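Methionine gamma-lyase (Trichomonas vaginalis, PDB 1E5E) belongs to the Cys/Met metabolism family of pyridoxal-phosphate-dependent enzymes and is built as an assembly of four chains. Local coordinates at residues Lys76-Val81 with Gly224-Leu229; Asn158-Ile163 with Ala365-Gly370; Lys265-Asn270 with Val376-Ala381. All blocks are in the same frame, centred on the assembly; numbering follows the deposited sequence.

In the fold
Contacts 1 and 2 lie on opposite sides of the chain's centre, their centres about 31 Å apart, while contacts 2 and 3 come within about 9 Å at their nearest atoms. Contact 1 is partly buried: it joins strand 79-83, at one edge of the seven-strand sheet within this chain, to its neighbour 220-224 and the helix that follows, through backbone and carboxylate bonds and the packing of L229. Contacts 2 and 3 are buried and lie on the loops that flank strand 371-375 of the five-strand sheet, 365-370 before it and 376-381 after it. Contact 2 is mainly apolar, with a water beside it, whereas contact 3 centres on a side-chain amide. Contact 2 includes a residue of the ligand pocket.

Contact 1: residues Lys76-Val81 with Gly224-Leu229; sequences KTEACV and GKADLL
E78 reaches across to the start of the helix 226-241, and its carboxylate receives the first backbone N-H of that helix: A226 N donates to E78 OE1 at 2.9 Å, nearly straight at 176°, on the anti lone pair of the oxygen. CG of E78 lies anti to its own carbonyl carbon (chi1 -64°) and the chain runs extended beyond it, crossing the side chain of K225 obliquely, with E78 OE1 3.7 Å from K225 CD. The charged tips stay apart, E78 OE2 and K225 NZ being 4.1 Å from each other; the amine and the helix N-terminus would probably both favour a charged carboxylate. L229, one turn into the helix, brings CD2 over the backbone of A79, 3.4 Å from A79 O, and its CB meets V81 CG2 at 3.9 Å. G224 pairs with A79 through two backbone bonds, A79 N to G224 O at 2.9 Å and G224 N to A79 O at 3.0 Å. A79 O also accepts from T77 OG1, which reaches it from the opposite face of the carbonyl plane. With E78 and A79 both facing G224, the edge strand starts in a classic beta bulge, beside a helix N-terminus that E78 supplies with an acceptor.

Contact 2: residues Asn158-Ile163 with Ala365-Gly370; sequences NPTLKI and AGITDG
In T160, chi1 of 68° sets OG1 between the backbone N and the carbonyl carbon and leaves CG2 anti to that carbon, which turns the methyl onto I367; in I367, CG1 is likewise anti to the carbonyl carbon (chi1 -63°). T160 CG2 thereby meets I367 CG1 at 3.6 Å, the two side chains crossing at about a right angle, and the same methyl lies 3.6 Å from A365 O. The ring of P159, which follows a cis peptide bond, also crosses I367 at about a right angle. Its CD carbon is 3.4 Å from I367 CD1, closer than carbons normally pack, and P159 CG lies 3.7 Å from I367 CG1. Helix 359-364 ends just before this point in a Schellman motif with G366 at its positive-phi C-prime position, and the chain leaves it through I367 toward strand 371-375. A water donates to A365 O at 2.8 Å; its 2.5 Å approach to T160 OG1 is doubtfully short. T160 OG1 also takes a weak bond from K162 N. N158, just before P159, bonds through ND2 to the bound pyridoxal-phosphate-type ligand, while N158 OD1 accepts from R373 NH1.

Contact 3: residues Lys265-Asn270 with Val376-Ala381; sequences KAESEN and VGIEDA
A266 rests its CB against I378 CG2 at 3.8 Å, on the face of helix 260-279 that meets the loop leading from strand 371-375 into helix 381-396, a strand-loop-helix connection in which D380 is the N-cap and its OD2 accepts from E383 N. The second subunit lies close by: its I262 packs on A266 and its I13 on I378. E379 OE1 is hydrogen-bonded to S344 OG of its own chain, and E379 OE2 to H14 NE2 of the second subunit. One residue on from A266, E267 lays its extended chain across I378, with E267 CG 3.6 Å from I378 CG2 and 3.5 Å from V376 O. N270, a turn later, carries the polar part of the contact, and its CB packs on V376 CG1 at 3.5 Å. The amide nitrogen grips the loop twice. N270 ND2 donates to G377 O at 2.9 Å with an N-H...O angle of 162°; G377 O lies in the plane of the N270 amide, and ND2 on a lone pair of that oxygen. The second bond, to E379 O, has an N-H...O angle of only 130°, its acceptor 36° out of the amide plane. N270 OD1 accepts from a water at 2.9 Å, and this water accepts from A381 N at 3.0 Å.

Contact 1: residues Lys76-Val81 with Gly224-Leu229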
loop_
_atom_site.group_PDB
_atom_site.type_symbol
_atom_site.label_atom_id
_atom_site.label_comp_id
_atom_site.label_asym_id
_atom_site.label_seq_id
_atom_site.Cartn_x
_atom_site.Cartn_y
_atom_site.Cartn_z
ATOM N N LYS A 76 9.351 28.029 0.793
ATOM C CA LYS A 76 8.818 29.350 0.997
ATOM C C LYS A 76 8.083 29.843 -0.237
ATOM O O LYS A 76 8.259 31.000 -0.639
ATOM C CB LYS A 76 9.942 30.308 1.435
ATOM C CG LYS A 76 10.619 29.940 2.754
ATOM C CD LYS A 76 11.776 30.932 3.014
ATOM C CE LYS A 76 12.143 30.900 4.491
ATOM N NZ LYS A 76 13.550 31.371 4.749
ATOM N N THR A 77 7.272 28.999 -0.863
ATOM C CA THR A 77 6.537 29.400 -2.058
ATOM C C THR A 77 5.060 29.503 -1.700
ATOM O O THR A 77 4.693 28.864 -0.701
ATOM C CB THR A 77 6.733 28.415 -3.211
ATOM O OG1 THR A 77 6.322 27.117 -2.787
ATOM C CG2 THR A 77 8.200 28.407 -3.668
ATOM N N GLU A 78 4.229 30.200 -2.454
ATOM C CA GLU A 78 2.813 30.210 -2.058
ATOM C C GLU A 78 2.176 28.821 -2.228
ATOM O O GLU A 78 1.194 28.512 -1.559
ATOM C CB GLU A 78 2.019 31.163 -2.983
ATOM C CG GLU A 78 2.554 32.595 -2.779
ATOM C CD GLU A 78 1.869 33.624 -3.664
ATOM O OE1 GLU A 78 1.212 33.323 -4.672
ATOM O OE2 GLU A 78 2.019 34.823 -3.331
ATOM N N ALA A 79 2.596 28.048 -3.223
ATOM C CA ALA A 79 1.878 26.832 -3.562
ATOM C C ALA A 79 2.875 25.781 -4.036
ATOM O O ALA A 79 4.040 26.098 -4.307
ATOM C CB ALA A 79 0.821 27.130 -4.630
ATOM N N CYS A 80 2.355 24.590 -4.216
ATOM C CA CYS A 80 3.119 23.458 -4.725
ATOM C C CYS A 80 2.134 22.498 -5.377
ATOM O O CYS A 80 1.006 22.252 -4.945
ATOM C CB CYS A 80 3.894 22.794 -3.554
ATOM S SG CYS A 80 4.607 21.194 -4.023
ATOM N N VAL A 81 2.513 21.912 -6.487
ATOM C CA VAL A 81 1.780 20.928 -7.270
ATOM C C VAL A 81 2.652 19.663 -7.329
ATOM O O VAL A 81 3.822 19.785 -7.691
ATOM C CB VAL A 81 1.532 21.455 -8.684
ATOM C CG1 VAL A 81 0.881 20.409 -9.592
ATOM C CG2 VAL A 81 0.676 22.721 -8.657
ATOM N N GLY A 224 5.845 27.400 -6.361
ATOM C CA GLY A 224 5.881 28.778 -6.883
ATOM C C GLY A 224 4.596 29.503 -6.465
ATOM O O GLY A 224 3.945 29.141 -5.493
ATOM N N LYS A 225 4.288 30.563 -7.182
ATOM C CA LYS A 225 3.134 31.404 -6.924
ATOM C C LYS A 225 1.843 30.633 -7.174
ATOM O O LYS A 225 1.745 29.927 -8.160
ATOM C CB LYS A 225 3.086 32.623 -7.871
ATOM C CG LYS A 225 4.274 33.560 -7.789
ATOM C CD LYS A 225 4.265 34.326 -6.467
ATOM C CE LYS A 225 5.505 35.240 -6.441
ATOM N NZ LYS A 225 5.570 35.862 -5.078
ATOM N N ALA A 226 0.801 31.034 -6.480
ATOM C CA ALA A 226 -0.512 30.399 -6.612
ATOM C C ALA A 226 -1.100 30.604 -7.993
ATOM O O ALA A 226 -1.704 29.689 -8.552
ATOM C CB ALA A 226 -1.375 30.913 -5.450
ATOM N N ASP A 227 -0.955 31.796 -8.577
ATOM C CA ASP A 227 -1.542 32.074 -9.884
ATOM C C ASP A 227 -0.985 31.133 -10.945
ATOM O O ASP A 227 -1.738 30.438 -11.638
ATOM C CB ASP A 227 -1.286 33.546 -10.262
ATOM C CG ASP A 227 -1.795 33.976 -11.618
ATOM O OD1 ASP A 227 -1.449 35.122 -12.046
ATOM O OD2 ASP A 227 -2.567 33.283 -12.344
ATOM N N LEU A 228 0.346 31.149 -11.097
ATOM C CA LEU A 228 0.965 30.282 -12.086
ATOM C C LEU A 228 0.708 28.809 -11.790
ATOM O O LEU A 228 0.400 28.068 -12.709
ATOM C CB LEU A 228 2.470 30.537 -12.238
ATOM C CG LEU A 228 3.151 29.542 -13.195
ATOM C CD1 LEU A 228 2.724 29.727 -14.647
ATOM C CD2 LEU A 228 4.673 29.683 -13.096
ATOM N N LEU A 229 0.810 28.360 -10.543
ATOM C CA LEU A 229 0.603 26.944 -10.261
ATOM C C LEU A 229 -0.830 26.511 -10.448
ATOM O O LEU A 229 -1.080 25.356 -10.845
ATOM C CB LEU A 229 1.124 26.627 -8.863
ATOM C CG LEU A 229 2.609 26.239 -8.899
ATOM C CD1 LEU A 229 3.480 27.382 -9.396
ATOM C CD2 LEU A 229 3.052 25.781 -7.523
#

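Contact 2: residues Asn158-Ile163 with Ala365-Gly370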
loop_
_atom_site.group_PDB
_atom_site.type_symbol
_atom_site.label_atom_id
_atom_site.label_comp_id
_atom_site.label_asym_id
_atom_site.label_seq_id
_atom_site.Cartn_x
_atom_site.Cartn_y
_atom_site.Cartn_z
ATOM N N ASN A 158 23.547 18.481 -12.823
ATOM C CA ASN A 158 23.596 17.021 -12.958
ATOM C C ASN A 158 24.249 16.730 -14.291
ATOM O O ASN A 158 23.646 17.112 -15.295
ATOM C CB ASN A 158 22.165 16.471 -12.902
ATOM C CG ASN A 158 22.114 14.956 -13.010
ATOM O OD1 ASN A 158 23.163 14.292 -13.121
ATOM N ND2 ASN A 158 20.897 14.408 -12.926
ATOM N N PRO A 159 25.416 16.126 -14.330
ATOM C CA PRO A 159 26.098 15.570 -13.188
ATOM C C PRO A 159 27.418 16.204 -12.779
ATOM O O PRO A 159 28.071 15.694 -11.858
ATOM C CB PRO A 159 26.407 14.182 -13.785
ATOM C CG PRO A 159 26.921 14.519 -15.155
ATOM C CD PRO A 159 26.135 15.747 -15.592
ATOM N N THR A 160 27.843 17.286 -13.404
ATOM C CA THR A 160 29.152 17.886 -13.061
ATOM C C THR A 160 29.237 18.650 -11.749
ATOM O O THR A 160 30.324 18.871 -11.195
ATOM C CB THR A 160 29.580 18.790 -14.222
ATOM O OG1 THR A 160 28.679 19.902 -14.239
ATOM C CG2 THR A 160 29.414 18.037 -15.567
ATOM N N LEU A 161 28.109 19.013 -11.136
ATOM C CA LEU A 161 27.965 19.763 -9.928
ATOM C C LEU A 161 28.447 21.207 -10.113
ATOM O O LEU A 161 28.764 21.935 -9.174
ATOM C CB LEU A 161 28.641 19.116 -8.709
ATOM C CG LEU A 161 28.320 17.619 -8.505
ATOM C CD1 LEU A 161 28.992 17.062 -7.256
ATOM C CD2 LEU A 161 26.803 17.405 -8.488
ATOM N N LYS A 162 28.320 21.701 -11.354
ATOM C CA LYS A 162 28.692 23.079 -11.659
ATOM C C LYS A 162 27.798 24.003 -10.821
ATOM O O LYS A 162 26.598 23.730 -10.733
ATOM C CB LYS A 162 28.614 23.430 -13.125
ATOM C CG LYS A 162 28.680 24.904 -13.504
ATOM C CD LYS A 162 28.499 25.072 -15.019
ATOM C CE LYS A 162 27.095 24.728 -15.502
ATOM N NZ LYS A 162 26.937 25.293 -16.915
ATOM N N ILE A 163 28.375 25.036 -10.218
ATOM C CA ILE A 163 27.548 25.932 -9.428
ATOM C C ILE A 163 27.094 27.115 -10.254
ATOM O O ILE A 163 27.892 27.629 -11.017
ATOM C CB ILE A 163 28.339 26.486 -8.201
ATOM C CG1 ILE A 163 28.893 25.306 -7.405
ATOM C CG2 ILE A 163 27.494 27.416 -7.354
ATOM C CD1 ILE A 163 27.858 24.409 -6.775
ATOM N N ALA A 365 29.624 20.265 -22.078
ATOM C CA ALA A 365 29.103 20.564 -20.762
ATOM C C ALA A 365 29.994 19.977 -19.681
ATOM O O ALA A 365 29.671 20.030 -18.498
ATOM C CB ALA A 365 27.661 20.068 -20.590
ATOM N N GLY A 366 31.131 19.409 -20.092
ATOM C CA GLY A 366 32.117 18.887 -19.188
ATOM C C GLY A 366 31.833 17.460 -18.763
ATOM O O GLY A 366 32.471 16.999 -17.810
ATOM N N ILE A 367 30.872 16.813 -19.397
ATOM C CA ILE A 367 30.614 15.408 -19.031
ATOM C C ILE A 367 31.615 14.581 -19.814
ATOM O O ILE A 367 31.457 14.483 -21.035
ATOM C CB ILE A 367 29.157 14.997 -19.277
ATOM C CG1 ILE A 367 28.333 15.921 -18.326
ATOM C CG2 ILE A 367 28.900 13.548 -18.920
ATOM C CD1 ILE A 367 26.912 16.042 -18.854
ATOM N N THR A 368 32.663 14.061 -19.209
ATOM C CA THR A 368 33.672 13.269 -19.912
ATOM C C THR A 368 33.282 11.808 -19.756
ATOM O O THR A 368 32.599 11.506 -18.772
ATOM C CB THR A 368 35.069 13.454 -19.305
ATOM O OG1 THR A 368 35.246 12.682 -18.093
ATOM C CG2 THR A 368 35.326 14.899 -18.856
ATOM N N ASP A 369 34.027 10.893 -20.378
ATOM C CA ASP A 369 33.740 9.470 -20.221
ATOM C C ASP A 369 34.544 8.854 -19.092
ATOM O O ASP A 369 34.396 7.664 -18.808
ATOM C CB ASP A 369 33.925 8.726 -21.546
ATOM C CG ASP A 369 35.395 8.632 -21.922
ATOM O OD1 ASP A 369 36.264 9.260 -21.281
ATOM O OD2 ASP A 369 35.698 7.898 -22.869
ATOM N N GLY A 370 35.344 9.656 -18.388
ATOM C CA GLY A 370 36.028 9.147 -17.190
ATOM C C GLY A 370 35.246 9.572 -15.915
ATOM O O GLY A 370 35.603 9.280 -14.767
HETATM O O HOH W 1 28.928 21.466 -16.188
#

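Contact 3: residues Lys265-Asn270 with Val376-Ala381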
loop_
_atom_site.group_PDB
_atom_site.type_symbol
_atom_site.label_atom_id
_atom_site.label_comp_id
_atom_site.label_asym_id
_atom_site.label_seq_id
_atom_site.Cartn_x
_atom_site.Cartn_y
_atom_site.Cartn_z
ATOM N N LYS A 265 21.561 16.084 6.593
ATOM C CA LYS A 265 22.686 16.374 7.451
ATOM C C LYS A 265 23.644 15.192 7.474
ATOM O O LYS A 265 24.821 15.392 7.248
ATOM C CB LYS A 265 22.318 16.673 8.918
ATOM C CG LYS A 265 21.458 17.924 8.974
ATOM C CD LYS A 265 21.101 18.339 10.404
ATOM C CE LYS A 265 20.851 19.850 10.385
ATOM N NZ LYS A 265 20.402 20.333 11.733
ATOM N N ALA A 266 23.100 14.019 7.782
ATOM C CA ALA A 266 23.946 12.824 7.815
ATOM C C ALA A 266 24.576 12.564 6.454
ATOM O O ALA A 266 25.770 12.230 6.435
ATOM C CB ALA A 266 23.104 11.622 8.234
ATOM N N GLU A 267 23.828 12.749 5.352
ATOM C CA GLU A 267 24.436 12.500 4.046
ATOM C C GLU A 267 25.501 13.514 3.655
ATOM O O GLU A 267 26.484 13.139 2.979
ATOM C CB GLU A 267 23.331 12.410 2.955
ATOM C CG GLU A 267 22.473 11.170 3.195
ATOM C CD GLU A 267 21.137 11.058 2.525
ATOM O OE1 GLU A 267 20.773 11.931 1.714
ATOM O OE2 GLU A 267 20.395 10.059 2.816
ATOM N N SER A 268 25.346 14.783 3.964
ATOM C CA SER A 268 26.298 15.857 3.696
ATOM C C SER A 268 27.609 15.637 4.465
ATOM O O SER A 268 28.727 15.734 3.935
ATOM C CB SER A 268 25.649 17.196 4.104
ATOM O OG SER A 268 24.586 17.499 3.136
ATOM N N GLU A 269 27.485 15.263 5.742
ATOM C CA GLU A 269 28.604 14.993 6.608
ATOM C C GLU A 269 29.405 13.800 6.067
ATOM O O GLU A 269 30.622 13.944 5.928
ATOM C CB GLU A 269 28.212 14.679 8.051
ATOM C CG GLU A 269 27.598 15.847 8.760
ATOM C CD GLU A 269 26.758 15.527 9.984
ATOM O OE1 GLU A 269 26.335 16.498 10.670
ATOM O OE2 GLU A 269 26.363 14.360 10.229
ATOM N N ASN A 270 28.698 12.753 5.646
ATOM C CA ASN A 270 29.370 11.622 5.053
ATOM C C ASN A 270 30.085 12.010 3.757
ATOM O O ASN A 270 31.201 11.562 3.483
ATOM C CB ASN A 270 28.417 10.465 4.745
ATOM C CG ASN A 270 28.085 9.563 5.901
ATOM O OD1 ASN A 270 28.757 9.544 6.942
ATOM N ND2 ASN A 270 27.051 8.742 5.699
ATOM N N VAL A 376 25.837 9.979 -1.920
ATOM C CA VAL A 376 26.240 9.293 -0.692
ATOM C C VAL A 376 25.008 9.157 0.209
ATOM O O VAL A 376 24.310 10.162 0.390
ATOM C CB VAL A 376 27.310 10.138 0.025
ATOM C CG1 VAL A 376 27.678 9.625 1.403
ATOM C CG2 VAL A 376 28.561 10.206 -0.860
ATOM N N GLY A 377 24.850 8.025 0.848
ATOM C CA GLY A 377 23.759 7.760 1.773
ATOM C C GLY A 377 24.216 7.841 3.241
ATOM O O GLY A 377 25.185 8.535 3.537
ATOM N N ILE A 378 23.532 7.123 4.140
ATOM C CA ILE A 378 23.778 7.223 5.559
ATOM C C ILE A 378 24.461 6.012 6.192
ATOM O O ILE A 378 24.463 5.856 7.419
ATOM C CB ILE A 378 22.475 7.531 6.329
ATOM C CG1 ILE A 378 21.480 6.376 6.051
ATOM C CG2 ILE A 378 21.906 8.878 5.852
ATOM C CD1 ILE A 378 20.095 6.709 6.613
ATOM N N GLU A 379 25.167 5.243 5.402
ATOM C CA GLU A 379 26.018 4.182 5.919
ATOM C C GLU A 379 27.176 4.783 6.736
ATOM O O GLU A 379 27.425 5.986 6.704
ATOM C CB GLU A 379 26.656 3.398 4.760
ATOM C CG GLU A 379 25.636 2.763 3.840
ATOM C CD GLU A 379 25.324 3.498 2.567
ATOM O OE1 GLU A 379 25.576 4.723 2.527
ATOM O OE2 GLU A 379 24.781 2.886 1.599
ATOM N N ASP A 380 27.929 3.912 7.398
ATOM C CA ASP A 380 29.105 4.374 8.156
ATOM C C ASP A 380 30.163 4.920 7.195
ATOM O O ASP A 380 30.439 4.340 6.145
ATOM C CB ASP A 380 29.543 3.170 9.000
ATOM C CG ASP A 380 30.867 3.534 9.688
ATOM O OD1 ASP A 380 30.766 4.200 10.727
ATOM O OD2 ASP A 380 31.923 3.199 9.124
ATOM N N ALA A 381 30.643 6.150 7.389
ATOM C CA ALA A 381 31.591 6.805 6.502
ATOM C C ALA A 381 32.872 6.003 6.319
ATOM O O ALA A 381 33.325 5.902 5.174
ATOM C CB ALA A 381 31.936 8.223 6.961
HETATM O O HOH W 2 29.049 7.891 9.247
#